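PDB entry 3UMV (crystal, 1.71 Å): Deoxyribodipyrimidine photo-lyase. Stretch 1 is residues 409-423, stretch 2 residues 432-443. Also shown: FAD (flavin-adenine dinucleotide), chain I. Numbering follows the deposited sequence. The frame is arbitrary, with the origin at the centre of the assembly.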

# COMPACT_ATOMS: atom_id res chain seq x y z
N GLY A 409 -11.43 6.08 24.56
CA GLY A 409 -10.35 5.15 24.83
C GLY A 409 -9.60 4.81 23.57
O GLY A 409 -10.05 5.15 22.47
N PRO A 410 -8.43 4.16 23.71
CA PRO A 410 -7.54 3.86 22.59
C PRO A 410 -8.16 2.97 21.52
O PRO A 410 -7.87 3.17 20.35
CB PRO A 410 -6.35 3.16 23.26
CG PRO A 410 -6.86 2.70 24.57
CD PRO A 410 -7.87 3.73 24.99
N GLU A 411 -8.99 1.99 21.90
CA GLU A 411 -9.60 1.15 20.87
C GLU A 411 -10.56 1.95 19.96
O GLU A 411 -10.53 1.79 18.73
CB GLU A 411 -10.27 -0.09 21.47
CG GLU A 411 -10.94 -1.05 20.45
CD GLU A 411 -9.96 -1.89 19.62
OE1 GLU A 411 -10.41 -2.62 18.71
OE2 GLU A 411 -8.74 -1.83 19.86
N GLU A 412 -11.38 2.81 20.56
CA GLU A 412 -12.24 3.70 19.79
C GLU A 412 -11.42 4.67 18.93
O GLU A 412 -11.78 4.94 17.78
CB GLU A 412 -13.18 4.50 20.70
CG GLU A 412 -14.06 5.50 19.96
CD GLU A 412 -15.16 4.84 19.16
OE1 GLU A 412 -15.42 3.64 19.40
OE2 GLU A 412 -15.77 5.51 18.29
N ALA A 413 -10.34 5.19 19.49
CA ALA A 413 -9.45 6.08 18.74
C ALA A 413 -8.86 5.36 17.51
O ALA A 413 -8.88 5.89 16.40
CB ALA A 413 -8.32 6.59 19.63
N LEU A 414 -8.35 4.16 17.74
CA LEU A 414 -7.74 3.36 16.69
C LEU A 414 -8.75 3.07 15.58
O LEU A 414 -8.44 3.21 14.39
CB LEU A 414 -7.20 2.05 17.27
CG LEU A 414 -6.33 1.13 16.42
CD1 LEU A 414 -5.08 1.88 15.94
CD2 LEU A 414 -5.95 -0.07 17.28
N SER A 415 -9.96 2.69 15.97
CA SER A 415 -11.01 2.37 15.01
C SER A 415 -11.37 3.59 14.17
O SER A 415 -11.60 3.50 12.96
CB SER A 415 -12.26 1.86 15.74
OG SER A 415 -13.30 1.60 14.83
N THR A 416 -11.43 4.75 14.81
CA THR A 416 -11.80 5.97 14.10
C THR A 416 -10.69 6.42 13.14
O THR A 416 -10.97 6.79 11.99
CB THR A 416 -12.21 7.09 15.09
OG1 THR A 416 -13.44 6.72 15.73
CG2 THR A 416 -12.43 8.39 14.37
N ALA A 417 -9.45 6.37 13.60
CA ALA A 417 -8.31 6.74 12.74
C ALA A 417 -8.27 5.86 11.49
O ALA A 417 -8.07 6.35 10.38
CB ALA A 417 -6.98 6.63 13.53
N ILE A 418 -8.44 4.55 11.68
CA ILE A 418 -8.35 3.59 10.59
C ILE A 418 -9.51 3.82 9.64
O ILE A 418 -9.32 3.85 8.43
CB ILE A 418 -8.34 2.12 11.14
CG1 ILE A 418 -7.00 1.82 11.80
CG2 ILE A 418 -8.63 1.11 10.04
CD1 ILE A 418 -6.98 0.48 12.54
N TYR A 419 -10.70 4.03 10.17
CA TYR A 419 -11.86 4.29 9.33
C TYR A 419 -11.64 5.52 8.46
O TYR A 419 -11.87 5.48 7.26
CB TYR A 419 -13.12 4.44 10.20
CG TYR A 419 -14.26 5.17 9.52
CD1 TYR A 419 -15.10 4.52 8.62
CD2 TYR A 419 -14.48 6.52 9.77
CE1 TYR A 419 -16.14 5.20 7.99
CE2 TYR A 419 -15.51 7.20 9.15
CZ TYR A 419 -16.33 6.54 8.27
OH TYR A 419 -17.36 7.24 7.67
N LEU A 420 -11.19 6.62 9.06
CA LEU A 420 -10.97 7.86 8.31
C LEU A 420 -9.86 7.72 7.28
O LEU A 420 -10.00 8.15 6.14
CB LEU A 420 -10.66 9.01 9.26
CG LEU A 420 -11.88 9.40 10.10
CD1 LEU A 420 -11.51 10.45 11.14
CD2 LEU A 420 -13.00 9.90 9.18
N ASN A 421 -8.75 7.13 7.70
CA ASN A 421 -7.60 6.91 6.83
C ASN A 421 -7.99 6.09 5.60
O ASN A 421 -7.68 6.43 4.46
CB ASN A 421 -6.50 6.22 7.65
CG ASN A 421 -5.23 5.99 6.85
OD1 ASN A 421 -4.32 6.83 6.86
ND2 ASN A 421 -5.15 4.85 6.16
N ASP A 422 -8.68 4.99 5.84
CA ASP A 422 -9.11 4.11 4.75
C ASP A 422 -10.19 4.74 3.87
O ASP A 422 -10.26 4.45 2.68
CB ASP A 422 -9.58 2.78 5.34
CG ASP A 422 -8.42 1.91 5.83
OD1 ASP A 422 -7.25 2.36 5.84
OD2 ASP A 422 -8.68 0.74 6.18
N LYS A 423 -11.03 5.60 4.44
CA LYS A 423 -12.06 6.25 3.65
C LYS A 423 -11.50 7.28 2.67
O LYS A 423 -11.89 7.32 1.51
CB LYS A 423 -13.10 6.91 4.56
CG LYS A 423 -14.16 7.70 3.84
CD LYS A 423 -15.30 8.04 4.78
CE LYS A 423 -16.49 8.57 4.01
NZ LYS A 423 -17.65 8.87 4.92
PA FAD I . 7.70 10.09 1.39
O1A FAD I . 8.20 10.85 2.58
O2A FAD I . 8.19 10.62 0.07
O5B FAD I . 8.07 8.55 1.58
C5B FAD I . 8.37 7.71 0.49
C4B FAD I . 7.80 6.31 0.74
O4B FAD I . 8.32 5.73 1.93
C3B FAD I . 6.30 6.33 0.95
O3B FAD I . 5.61 6.34 -0.28
C2B FAD I . 6.09 5.04 1.69
O2B FAD I . 6.18 3.96 0.79
C1B FAD I . 7.31 4.99 2.58
N9A FAD I . 7.02 5.56 3.90
C8A FAD I . 7.22 6.85 4.32
N7A FAD I . 6.83 6.93 5.62
C5A FAD I . 6.37 5.71 6.01
C6A FAD I . 5.85 5.20 7.21
N6A FAD I . 5.80 5.92 8.33
N1A FAD I . 5.47 3.88 7.28
C2A FAD I . 5.61 3.06 6.19
N3A FAD I . 6.12 3.56 5.01
C4A FAD I . 6.50 4.85 4.94
N1 FAD I . 1.27 5.22 4.41
C2 FAD I . 0.62 4.63 3.38
O2 FAD I . 1.29 4.26 2.41
N3 FAD I . -0.75 4.43 3.43
C4 FAD I . -1.48 4.85 4.53
O4 FAD I . -2.70 4.69 4.57
C4X FAD I . -0.80 5.44 5.59
N5 FAD I . -1.46 5.90 6.70
C5X FAD I . -0.76 6.46 7.75
C6 FAD I . -1.45 6.89 8.90
C7 FAD I . -0.74 7.47 9.96
C7M FAD I . -1.50 7.90 11.19
C8 FAD I . 0.64 7.62 9.86
C8M FAD I . 1.45 8.24 10.96
C9 FAD I . 1.30 7.21 8.72
C9A FAD I . 0.61 6.63 7.67
N10 FAD I . 1.27 6.22 6.53
C10 FAD I . 0.57 5.63 5.52
C1' FAD I . 2.78 6.38 6.38
C2' FAD I . 3.22 7.73 5.73
O2' FAD I . 2.59 8.89 6.29
C3' FAD I . 3.00 7.78 4.20
O3' FAD I . 3.56 6.63 3.62
C4' FAD I . 3.63 9.01 3.54
O4' FAD I . 3.09 10.18 4.10
C5' FAD I . 3.37 8.92 2.04
O5' FAD I . 3.66 10.10 1.32
P FAD I . 4.92 10.13 0.33
O1P FAD I . 4.88 8.94 -0.62
O2P FAD I . 4.95 11.45 -0.40
O3P FAD I . 6.07 10.05 1.45
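Stretch 2 432-443: SGYVGCMWSICG

The most unusual feature of this contact is that one end of it is shared with the flavin. At Gly-433 the second helix presents no side chain, and Asn-421 of the first helix and the FAD both occupy the space this leaves: Gly-433 CA lies 3.9 Å from Asn-421 ND2 and 3.2 Å from FAD N5. An ideally placed CB on Gly-433 would point toward stretch 1 and fall 2.9 Å from Asn-421 ND2 and 2.6 Å from FAD O4, a clash with both. The amide itself is fixed by two hydrogen bonds, from Asn-421 ND2 to FAD O4 (2.9 Å, N-H...acceptor angle 167°) and from Asn-421 ND2 to Asp-422 OD1 (3.3 Å, 163°). Gly-436, one turn along, does not touch stretch 1 but lies against the flavin: its CA is 3.5 Å from FAD C8, and an ideal CB would clash with FAD C9 at 2.4 Å.

Stretch 2 is helical from Ser-432, within a helix that begins earlier in the chain, and its backbone runs in i to i+4 hydrogen bonds up to Cys-442 N to Met-438 O (3.0 Å). Gly-443 then leaves helical geometry with positive phi (61°). This helix packs on helix 410-423 with an angle of 145° between N-to-C directions, so the two run roughly antiparallel but clearly splayed; their axes approach to 9.6 Å. The register follows from the nearest CA pairs: Leu-414 with Ile-441 (CA to CA 6.5 Å), Ala-417 with Cys-437 (CA to CA 6.4 Å), Ile-418 with Tyr-434 (CA to CA 6.6 Å) and Asn-421 with Gly-433 (CA to CA 7.0 Å). As numbers rise in one helix they fall in the other.

No hydrogen bond crosses between the stretches, and the 532 Å² buried between them, both sides summed, is held largely by apolar packing. The side chain of Ile-441 (chi1 m, chi2 t) is a knob in a hole formed by Pro-410, Ala-413, Leu-414 and Ala-417. Its CD1 reaches 3.8 Å from Ala-417 CB and 4.1 Å from Ala-413 CB, while its CG2 lies 3.8 Å from Pro-410 O. The small alanine side chains, both directed toward stretch 2, let the CD1 methyl come close to the backbone of stretch 1, as the 3.6 Å between Ile-441 CD1 and Ala-413 O confirms.

One turn earlier, Cys-437 points toward stretch 1 with chi1 m. Its SG is 3.7 Å from Ala-417 CB, and its CB is 4.0 Å from Ile-418 CG1. The CA-to-CB bond of Leu-414 points sideways, but the end of the side chain comes nearer: Leu-414 CD1 lies 4.1 Å from Cys-437 CB, and Leu-414 CD2 meets Met-438 SD at 3.6 Å and Cys-442 SG at 4.2 Å.

Tyr-434 likewise starts sideways and comes nearer at its end. Its CE2 is 3.8 Å from Ile-418 CG2, an oblique approach to the ring, and its OH lies 3.6 Å from Asp-422 OD2.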

# COMPACT_ATOMS: atom_id res chain seq x y z
N SER A 432 0.79 -0.10 5.77
CA SER A 432 1.37 1.11 6.33
C SER A 432 0.35 2.06 6.94
O SER A 432 0.70 2.89 7.76
CB SER A 432 2.20 1.86 5.29
OG SER A 432 3.30 1.07 4.84
N GLY A 433 -0.91 1.97 6.52
CA GLY A 433 -1.98 2.73 7.16
C GLY A 433 -2.32 2.18 8.53
O GLY A 433 -2.44 2.94 9.50
N TYR A 434 -2.50 0.87 8.61
CA TYR A 434 -2.74 0.23 9.89
C TYR A 434 -1.57 0.51 10.81
O TYR A 434 -1.76 0.88 11.98
CB TYR A 434 -2.92 -1.27 9.73
CG TYR A 434 -4.17 -1.62 8.93
CD1 TYR A 434 -4.08 -2.14 7.66
CD2 TYR A 434 -5.43 -1.44 9.48
CE1 TYR A 434 -5.21 -2.45 6.93
CE2 TYR A 434 -6.56 -1.77 8.78
CZ TYR A 434 -6.45 -2.28 7.51
OH TYR A 434 -7.60 -2.60 6.81
N VAL A 435 -0.36 0.34 10.29
CA VAL A 435 0.83 0.53 11.11
C VAL A 435 1.03 1.99 11.54
O VAL A 435 1.44 2.24 12.67
CB VAL A 435 2.10 -0.12 10.48
CG1 VAL A 435 3.39 0.29 11.24
CG2 VAL A 435 1.94 -1.64 10.53
N GLY A 436 0.74 2.94 10.65
CA GLY A 436 0.80 4.36 11.00
C GLY A 436 -0.13 4.72 12.15
O GLY A 436 0.26 5.41 13.10
N CYS A 437 -1.37 4.23 12.07
CA CYS A 437 -2.35 4.47 13.14
C CYS A 437 -1.89 3.80 14.44
O CYS A 437 -1.99 4.40 15.52
CB CYS A 437 -3.73 3.96 12.72
SG CYS A 437 -4.46 4.93 11.38
N MET A 438 -1.38 2.57 14.32
CA MET A 438 -0.85 1.87 15.48
C MET A 438 0.39 2.55 16.07
O MET A 438 0.58 2.55 17.28
CB MET A 438 -0.55 0.40 15.15
CG MET A 438 -1.77 -0.42 14.86
SD MET A 438 -2.64 -0.98 16.35
CE MET A 438 -1.56 -2.32 16.88
N TRP A 439 1.24 3.12 15.22
CA TRP A 439 2.40 3.83 15.75
C TRP A 439 1.92 5.01 16.60
O TRP A 439 2.41 5.26 17.70
CB TRP A 439 3.29 4.33 14.60
CG TRP A 439 4.52 5.09 15.05
CD1 TRP A 439 5.78 4.58 15.24
CD2 TRP A 439 4.61 6.50 15.32
NE1 TRP A 439 6.64 5.58 15.64
CE2 TRP A 439 5.95 6.76 15.69
CE3 TRP A 439 3.70 7.55 15.30
CZ2 TRP A 439 6.39 8.04 16.04
CZ3 TRP A 439 4.14 8.83 15.64
CH2 TRP A 439 5.47 9.05 16.01
N SER A 440 0.94 5.72 16.08
CA SER A 440 0.47 6.96 16.69
C SER A 440 -0.27 6.72 17.99
O SER A 440 -0.03 7.41 18.99
CB SER A 440 -0.45 7.69 15.71
OG SER A 440 0.27 7.99 14.52
N ILE A 441 -1.15 5.74 17.97
CA ILE A 441 -2.13 5.59 19.03
C ILE A 441 -1.67 4.55 20.07
O ILE A 441 -1.99 4.68 21.25
CB ILE A 441 -3.52 5.25 18.42
CG1 ILE A 441 -4.02 6.48 17.65
CG2 ILE A 441 -4.55 4.82 19.48
CD1 ILE A 441 -5.29 6.27 16.87
N CYS A 442 -0.87 3.58 19.64
CA CYS A 442 -0.48 2.43 20.47
C CYS A 442 1.04 2.27 20.58
O CYS A 442 1.52 1.26 21.07
CB CYS A 442 -1.07 1.13 19.92
SG CYS A 442 -2.82 1.16 19.82
N GLY A 443 1.77 3.28 20.12
CA GLY A 443 3.22 3.30 20.21
C GLY A 443 3.94 2.17 19.48
O GLY A 443 5.07 1.84 19.80